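Local coordinates for protein poly(ADP-ribose) glycohydrolase (Thermomonospora curvata, PDB 3SIG) that hydrolyses the ribose-ribose glycosidic bonds of poly(ADP-ribose), and holds ADP-ribose in a macrodomain-type pocket, at residues A[177-182]-A[223-228]; A[217-222]-A[255-260]. All blocks are in the same frame, centred on the assembly; numbering follows the deposited sequence.

Interaction 1: residues A[177-182]-A[223-228]; sequences APNRRA and GVFGND. With AR6 ([(2R,3S,4R,5R)-5-(6-aminopurin-9-yl)-3,4-dihydroxy-oxolan-2-yl]methyl [hydroxy-[[(2R,3S,4R,5S)-3,4,5-trihydroxyoxolan-2-yl]methoxy]phosphoryl] hydrogen phosphate), chain B.
The diphosphate-binding loop of this macrodomain-type fold runs through 223-228, and its F225 packs against N179 and the residues just before helix 180-183, while the V224 side chain faces the ligand. The F225 ring is sandwiched. N179 approaches one face, with its amide stacked at 28° to the ring and ND2 3.6 Å from CE1; on the opposite face C5D of ADP-ribose sits 3.6 Å above the ring centre, so a flat aromatic suits a place between protein and sugar. N179 is also the N-cap, OD1 accepting from A182 N. On the ligand side the turn from G223 to G226 directs G223 N and F225 N to O2B and V224 N to O1A, and a side chain at G223 would run into O1A. R181 holds the back of this turn with its guanidinium: a bend at chi3 (-57°) places NE 3.0 Å from V224 O, above the carbonyl plane, while NH2 meets G223 O at 3.0 Å, close to the guanidinium plane. G226 N reaches G223 O from the other face of that carbonyl. R181 N donates to F225 O as well. Deeper in, N227 ND2 gives P178 O a bond of 2.9 Å, nearly along the C=O axis; N227 OD1 lies 3.6 Å from R180 CB.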
loop_
_atom_site.group_PDB
_atom_site.type_symbol
_atom_site.label_atom_id
_atom_site.label_comp_id
_atom_site.label_asym_id
_atom_site.label_seq_id
_atom_site.Cartn_x
_atom_site.Cartn_y
_atom_site.Cartn_z
ATOM N N ALA A 177 5.997 4.937 -5.645
ATOM C CA ALA A 177 6.864 6.083 -5.390
ATOM C C ALA A 177 7.855 6.159 -6.551
ATOM O O ALA A 177 8.161 5.144 -7.189
ATOM C CB ALA A 177 7.609 5.926 -4.066
ATOM N N PRO A 178 8.410 7.349 -6.814
ATOM C CA PRO A 178 9.478 7.421 -7.817
ATOM C C PRO A 178 10.634 6.517 -7.409
ATOM O O PRO A 178 10.977 6.397 -6.230
ATOM C CB PRO A 178 9.867 8.891 -7.802
ATOM C CG PRO A 178 9.407 9.415 -6.492
ATOM C CD PRO A 178 8.150 8.653 -6.183
ATOM N N ASN A 179 11.261 5.886 -8.381
ATOM C CA ASN A 179 12.403 5.028 -8.147
ATOM C C ASN A 179 13.664 5.893 -8.099
ATOM O O ASN A 179 14.416 6.040 -9.087
ATOM C CB ASN A 179 12.493 3.983 -9.250
ATOM C CG ASN A 179 13.426 2.850 -8.914
ATOM O OD1 ASN A 179 14.374 3.003 -8.156
ATOM N ND2 ASN A 179 13.114 1.676 -9.435
ATOM N N ARG A 180 13.891 6.467 -6.933
ATOM C CA ARG A 180 15.039 7.358 -6.744
ATOM C C ARG A 180 16.358 6.636 -6.926
ATOM O O ARG A 180 17.358 7.227 -7.352
ATOM C CB ARG A 180 14.963 8.024 -5.371
ATOM C CG ARG A 180 16.009 9.129 -5.222
ATOM C CD ARG A 180 15.959 9.846 -3.908
ATOM N NE ARG A 180 17.054 10.816 -3.831
ATOM C CZ ARG A 180 16.987 12.068 -4.278
ATOM N NH1 ARG A 180 15.873 12.520 -4.824
ATOM N NH2 ARG A 180 18.032 12.877 -4.169
ATOM N N ARG A 181 16.393 5.358 -6.595
ATOM C CA ARG A 181 17.601 4.575 -6.762
ATOM C C ARG A 181 18.004 4.543 -8.232
ATOM O O ARG A 181 19.176 4.694 -8.581
ATOM C CB ARG A 181 17.377 3.177 -6.217
ATOM C CG ARG A 181 18.608 2.317 -6.190
ATOM C CD ARG A 181 18.325 0.964 -5.542
ATOM N NE ARG A 181 17.800 1.100 -4.183
ATOM C CZ ARG A 181 18.545 1.124 -3.077
ATOM N NH1 ARG A 181 19.866 1.018 -3.146
ATOM N NH2 ARG A 181 17.963 1.251 -1.892
ATOM N N ALA A 182 17.022 4.392 -9.109
ATOM C CA ALA A 182 17.295 4.348 -10.530
ATOM C C ALA A 182 17.623 5.713 -11.152
ATOM O O ALA A 182 18.369 5.812 -12.127
ATOM C CB ALA A 182 16.125 3.715 -11.245
ATOM N N GLY A 223 12.717 2.019 0.652
ATOM C CA GLY A 223 13.497 0.792 0.722
ATOM C C GLY A 223 14.040 0.460 -0.638
ATOM O O GLY A 223 15.046 1.042 -1.086
ATOM N N VAL A 224 13.349 -0.419 -1.341
ATOM C CA VAL A 224 13.786 -0.817 -2.672
ATOM C C VAL A 224 13.944 0.387 -3.588
ATOM O O VAL A 224 14.864 0.407 -4.411
ATOM C CB VAL A 224 12.790 -1.839 -3.263
ATOM C CG1 VAL A 224 13.099 -2.168 -4.709
ATOM C CG2 VAL A 224 12.770 -3.145 -2.417
ATOM N N PHE A 225 13.068 1.371 -3.483
ATOM C CA PHE A 225 13.151 2.555 -4.359
ATOM C C PHE A 225 14.072 3.687 -3.878
ATOM O O PHE A 225 14.255 4.663 -4.582
ATOM C CB PHE A 225 11.752 3.101 -4.616
ATOM C CG PHE A 225 10.911 2.283 -5.581
ATOM C CD1 PHE A 225 11.428 1.188 -6.266
ATOM C CD2 PHE A 225 9.607 2.636 -5.796
ATOM C CE1 PHE A 225 10.611 0.467 -7.150
ATOM C CE2 PHE A 225 8.802 1.941 -6.680
ATOM C CZ PHE A 225 9.307 0.859 -7.368
ATOM N N GLY A 226 14.684 3.542 -2.720
ATOM C CA GLY A 226 15.808 4.391 -2.355
ATOM C C GLY A 226 15.503 5.846 -2.076
ATOM O O GLY A 226 16.395 6.684 -2.147
ATOM N N ASN A 227 14.263 6.182 -1.750
ATOM C CA ASN A 227 13.963 7.547 -1.344
ATOM C C ASN A 227 14.473 7.861 0.057
ATOM O O ASN A 227 14.710 6.975 0.872
ATOM C CB ASN A 227 12.451 7.845 -1.429
ATOM C CG ASN A 227 11.980 8.036 -2.854
ATOM O OD1 ASN A 227 12.108 9.128 -3.395
ATOM N ND2 ASN A 227 11.503 6.981 -3.490
ATOM N N ASP A 228 14.645 9.154 0.318
ATOM C CA ASP A 228 15.091 9.647 1.611
ATOM C C ASP A 228 13.922 9.653 2.606
ATOM O O ASP A 228 12.930 10.349 2.400
ATOM C CB ASP A 228 15.603 11.077 1.393
ATOM C CG ASP A 228 16.064 11.752 2.663
ATOM O OD1 ASP A 228 15.927 11.187 3.759
ATOM O OD2 ASP A 228 16.552 12.898 2.547
HETATM N N1 AR6 B . 5.180 -2.914 6.697
HETATM C C2 AR6 B . 5.575 -1.677 6.981
HETATM N N3 AR6 B . 6.759 -1.110 6.609
HETATM C C4 AR6 B . 7.540 -1.931 5.870
HETATM C C5 AR6 B . 7.156 -3.275 5.528
HETATM C C6 AR6 B . 5.934 -3.700 5.979
HETATM N N6 AR6 B . 5.513 -5.001 5.702
HETATM N N7 AR6 B . 8.230 -3.801 4.727
HETATM C C8 AR6 B . 9.131 -2.879 4.662
HETATM N N9 AR6 B . 8.807 -1.728 5.318
HETATM P PA AR6 B . 9.616 -1.138 0.364
HETATM P PB AR6 B . 9.539 0.875 -1.830
HETATM C "C1'" AR6 B . 9.502 -0.453 5.471
HETATM O O1A AR6 B . 11.083 -1.261 0.162
HETATM O O1B AR6 B . 8.365 1.766 -2.185
HETATM C C1D AR6 B . 8.706 -3.968 -3.972
HETATM O O1D AR6 B . 9.431 -4.989 -4.599
HETATM C "C2'" AR6 B . 11.009 -0.556 5.361
HETATM O "O2'" AR6 B . 11.614 0.370 6.219
HETATM O O2A AR6 B . 8.782 -2.391 0.282
HETATM O O2B AR6 B . 10.825 1.521 -1.440
HETATM C C2D AR6 B . 7.715 -3.460 -4.944
HETATM O O2D AR6 B . 6.961 -4.399 -5.629
HETATM C "C3'" AR6 B . 11.244 -0.168 3.946
HETATM O "O3'" AR6 B . 12.488 0.423 3.753
HETATM O O3A AR6 B . 9.037 -0.026 -0.614
HETATM C C3D AR6 B . 8.388 -2.344 -5.622
HETATM O O3D AR6 B . 9.037 -2.946 -6.711
HETATM C "C4'" AR6 B . 10.136 0.791 3.622
HETATM O "O4'" AR6 B . 9.092 0.501 4.525
HETATM C C4D AR6 B . 9.325 -1.847 -4.579
HETATM O O4D AR6 B . 9.581 -2.902 -3.665
HETATM C "C5'" AR6 B . 9.630 0.761 2.186
HETATM O "O5'" AR6 B . 9.245 -0.554 1.820
HETATM C C5D AR6 B . 8.816 -0.614 -3.834
HETATM O O5D AR6 B . 9.853 -0.151 -2.988
HETATM O O HOH W 1 15.186 0.204 -7.118
#

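Interaction 2: residues A[217-222]-A[255-260]; sequences LGAWGC and FAVWDT. With AR6 ([(2R,3S,4R,5R)-5-(6-aminopurin-9-yl)-3,4-dihydroxy-oxolan-2-yl]methyl [hydroxy-[[(2R,3S,4R,5S)-3,4,5-trihydroxyoxolan-2-yl]methoxy]phosphoryl] hydrogen phosphate), chain B.
L217 and F255 pair as a parallel bridge where strands 214-217 and 252-256 end, with A256 N donating to L217 O at 3.0 Å. The same oxygen receives a CA-H...O contact from F255 CA. Beyond the bridge the backbones are joined through water: one molecule lies between L217 O and A256 O, and a second accepts from A219 N and lies within hydrogen-bonding distance of A256 O. G218 suits the turn-off, since a side chain there would clash with A256 O.

L217 and F255 lie side by side on one face of the sheet and point the same way. F255 CG stands anti to its carbonyl carbon (chi1 -64°), and CD1 and CE1 of the ring both come to 3.8 Å from L217 CB, while L217 CD1 is 4.0 Å from CE1. The ring also stacks on F274 and meets F270. An alanine in place of F255 would probably open a gap beside L217 and leave F274 without its stacking partner. Further on, V257 CG1 touches A219 CB (4.0 Å), small apolar groups that fit this buried spot.

As is usual in macrodomains, the ligand lies across the C-terminal ends of these adjacent parallel strands. A219 CB packs on the adenosine ribose, 3.9 Å from O4', and G221 N gives phosphate O1B a weak bond. From the other segment W258 brings its ring edge to the adenine, CE3 3.8 Å from N7. D259 reaches the ribose, its CB 3.4 Å from O2', while its OD2 forms a salt bridge with R266.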
loop_
_atom_site.group_PDB
_atom_site.type_symbol
_atom_site.label_atom_id
_atom_site.label_comp_id
_atom_site.label_asym_id
_atom_site.label_seq_id
_atom_site.Cartn_x
_atom_site.Cartn_y
_atom_site.Cartn_z
ATOM N N LEU A 217 -0.301 4.413 6.421
ATOM C CA LEU A 217 0.761 4.920 5.549
ATOM C C LEU A 217 2.093 4.442 6.123
ATOM O O LEU A 217 2.131 3.599 7.029
ATOM C CB LEU A 217 0.719 6.461 5.494
ATOM C CG LEU A 217 -0.621 7.052 5.051
ATOM C CD1 LEU A 217 -0.566 8.574 5.091
ATOM C CD2 LEU A 217 -1.022 6.575 3.689
ATOM N N GLY A 218 3.196 4.907 5.575
ATOM C CA GLY A 218 4.509 4.457 6.047
ATOM C C GLY A 218 5.586 5.047 5.168
ATOM O O GLY A 218 5.368 6.063 4.483
ATOM N N ALA A 219 6.730 4.377 5.181
ATOM C CA ALA A 219 7.945 4.838 4.526
ATOM C C ALA A 219 7.996 4.477 3.049
ATOM O O ALA A 219 8.917 3.857 2.543
ATOM C CB ALA A 219 9.157 4.293 5.265
ATOM N N TRP A 220 6.937 4.876 2.368
ATOM C CA TRP A 220 6.686 4.701 0.938
ATOM C C TRP A 220 7.914 5.099 0.140
ATOM O O TRP A 220 8.457 6.197 0.327
ATOM C CB TRP A 220 5.544 5.626 0.577
ATOM C CG TRP A 220 5.037 5.619 -0.819
ATOM C CD1 TRP A 220 4.727 4.544 -1.622
ATOM C CD2 TRP A 220 4.689 6.787 -1.542
ATOM N NE1 TRP A 220 4.204 4.995 -2.812
ATOM C CE2 TRP A 220 4.154 6.368 -2.774
ATOM C CE3 TRP A 220 4.765 8.169 -1.256
ATOM C CZ2 TRP A 220 3.719 7.269 -3.740
ATOM C CZ3 TRP A 220 4.333 9.061 -2.216
ATOM C CH2 TRP A 220 3.829 8.613 -3.448
ATOM N N GLY A 221 8.416 4.203 -0.696
ATOM C CA GLY A 221 9.519 4.534 -1.575
ATOM C C GLY A 221 10.898 4.458 -0.945
ATOM O O GLY A 221 11.878 4.685 -1.658
ATOM N N CYS A 222 10.999 4.153 0.341
ATOM C CA CYS A 222 12.244 4.362 1.072
ATOM C C CYS A 222 13.104 3.128 1.282
ATOM O O CYS A 222 14.090 3.206 2.034
ATOM C CB CYS A 222 11.973 5.014 2.430
ATOM S SG CYS A 222 11.232 6.639 2.353
ATOM N N PHE A 255 1.478 5.737 10.677
ATOM C CA PHE A 255 2.692 5.460 9.927
ATOM C C PHE A 255 3.258 4.202 10.520
ATOM O O PHE A 255 3.962 4.241 11.551
ATOM C CB PHE A 255 3.659 6.650 9.978
ATOM C CG PHE A 255 3.109 7.883 9.326
ATOM C CD1 PHE A 255 3.117 8.035 7.959
ATOM C CD2 PHE A 255 2.525 8.875 10.082
ATOM C CE1 PHE A 255 2.608 9.191 7.361
ATOM C CE2 PHE A 255 2.022 10.024 9.477
ATOM C CZ PHE A 255 2.032 10.157 8.125
ATOM N N ALA A 256 2.935 3.082 9.865
ATOM C CA ALA A 256 3.375 1.762 10.303
ATOM C C ALA A 256 4.672 1.467 9.562
ATOM O O ALA A 256 4.652 1.270 8.341
ATOM C CB ALA A 256 2.318 0.724 9.983
ATOM N N VAL A 257 5.795 1.525 10.288
ATOM C CA VAL A 257 7.084 1.441 9.659
ATOM C C VAL A 257 7.861 0.283 10.293
ATOM O O VAL A 257 8.405 0.419 11.391
ATOM C CB VAL A 257 7.868 2.729 9.781
ATOM C CG1 VAL A 257 9.134 2.597 8.920
ATOM C CG2 VAL A 257 7.020 3.937 9.331
ATOM N N TRP A 258 7.919 -0.856 9.596
ATOM C CA TRP A 258 8.589 -2.072 10.014
ATOM C C TRP A 258 9.893 -2.153 9.230
ATOM O O TRP A 258 9.894 -2.484 8.034
ATOM C CB TRP A 258 7.711 -3.277 9.701
ATOM C CG TRP A 258 8.349 -4.565 10.094
ATOM C CD1 TRP A 258 8.759 -4.903 11.342
ATOM C CD2 TRP A 258 8.740 -5.640 9.243
ATOM N NE1 TRP A 258 9.354 -6.149 11.335
ATOM C CE2 TRP A 258 9.353 -6.622 10.051
ATOM C CE3 TRP A 258 8.602 -5.891 7.885
ATOM C CZ2 TRP A 258 9.823 -7.837 9.538
ATOM C CZ3 TRP A 258 9.073 -7.097 7.371
ATOM C CH2 TRP A 258 9.685 -8.051 8.196
ATOM N N ASP A 259 10.988 -1.823 9.914
ATOM C CA ASP A 259 12.284 -1.661 9.281
ATOM C C ASP A 259 13.265 -2.560 10.015
ATOM O O ASP A 259 13.700 -2.254 11.136
ATOM C CB ASP A 259 12.747 -0.203 9.369
ATOM C CG ASP A 259 14.025 0.052 8.608
ATOM O OD1 ASP A 259 14.623 -0.910 8.072
ATOM O OD2 ASP A 259 14.408 1.245 8.537
ATOM N N THR A 260 13.655 -3.659 9.389
ATOM C CA THR A 260 14.531 -4.618 10.030
ATOM C C THR A 260 16.011 -4.278 9.911
ATOM O O THR A 260 16.852 -4.996 10.457
ATOM C CB THR A 260 14.328 -6.034 9.482
ATOM O OG1 THR A 260 14.540 -6.031 8.065
ATOM C CG2 THR A 260 12.905 -6.510 9.790
HETATM N N1 AR6 B . 5.180 -2.914 6.697
HETATM C C2 AR6 B . 5.575 -1.677 6.981
HETATM N N3 AR6 B . 6.759 -1.110 6.609
HETATM C C4 AR6 B . 7.540 -1.931 5.870
HETATM C C5 AR6 B . 7.156 -3.275 5.528
HETATM C C6 AR6 B . 5.934 -3.700 5.979
HETATM N N6 AR6 B . 5.513 -5.001 5.702
HETATM N N7 AR6 B . 8.230 -3.801 4.727
HETATM C C8 AR6 B . 9.131 -2.879 4.662
HETATM N N9 AR6 B . 8.807 -1.728 5.318
HETATM P PA AR6 B . 9.616 -1.138 0.364
HETATM P PB AR6 B . 9.539 0.875 -1.830
HETATM C "C1'" AR6 B . 9.502 -0.453 5.471
HETATM O O1A AR6 B . 11.083 -1.261 0.162
HETATM O O1B AR6 B . 8.365 1.766 -2.185
HETATM C C1D AR6 B . 8.706 -3.968 -3.972
HETATM O O1D AR6 B . 9.431 -4.989 -4.599
HETATM C "C2'" AR6 B . 11.009 -0.556 5.361
HETATM O "O2'" AR6 B . 11.614 0.370 6.219
HETATM O O2A AR6 B . 8.782 -2.391 0.282
HETATM O O2B AR6 B . 10.825 1.521 -1.440
HETATM C C2D AR6 B . 7.715 -3.460 -4.944
HETATM O O2D AR6 B . 6.961 -4.399 -5.629
HETATM C "C3'" AR6 B . 11.244 -0.168 3.946
HETATM O "O3'" AR6 B . 12.488 0.423 3.753
HETATM O O3A AR6 B . 9.037 -0.026 -0.614
HETATM C C3D AR6 B . 8.388 -2.344 -5.622
HETATM O O3D AR6 B . 9.037 -2.946 -6.711
HETATM C "C4'" AR6 B . 10.136 0.791 3.622
HETATM O "O4'" AR6 B . 9.092 0.501 4.525
HETATM C C4D AR6 B . 9.325 -1.847 -4.579
HETATM O O4D AR6 B . 9.581 -2.902 -3.665
HETATM C "C5'" AR6 B . 9.630 0.761 2.186
HETATM O "O5'" AR6 B . 9.245 -0.554 1.820
HETATM C C5D AR6 B . 8.816 -0.614 -3.834
HETATM O O5D AR6 B . 9.853 -0.151 -2.988
HETATM O O HOH W 2 2.750 0.701 6.308
HETATM O O HOH W 3 6.467 1.790 6.324
#

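Interactions 1 and 2 have centres about 13 Å apart and divide the length of ADP-ribose between them. Residues 255-260 line the adenosine end; 217-222 and 223-228 are one continuous loop that passes along the diphosphate, and F225 reaches the distal ribose. The two contacts meet directly. N227 N lies 2.8 Å from G221 O, a probable hydrogen bond, and N227 ND2 bonds to the same oxygen, so the residue that grips 177-182 also braces the turn of interaction 2. Behind it A177 CB packs on G221 CA at 3.4 Å. T74, Q111, E112 and E113, outside both contacts, also hydrogen-bond the ligand.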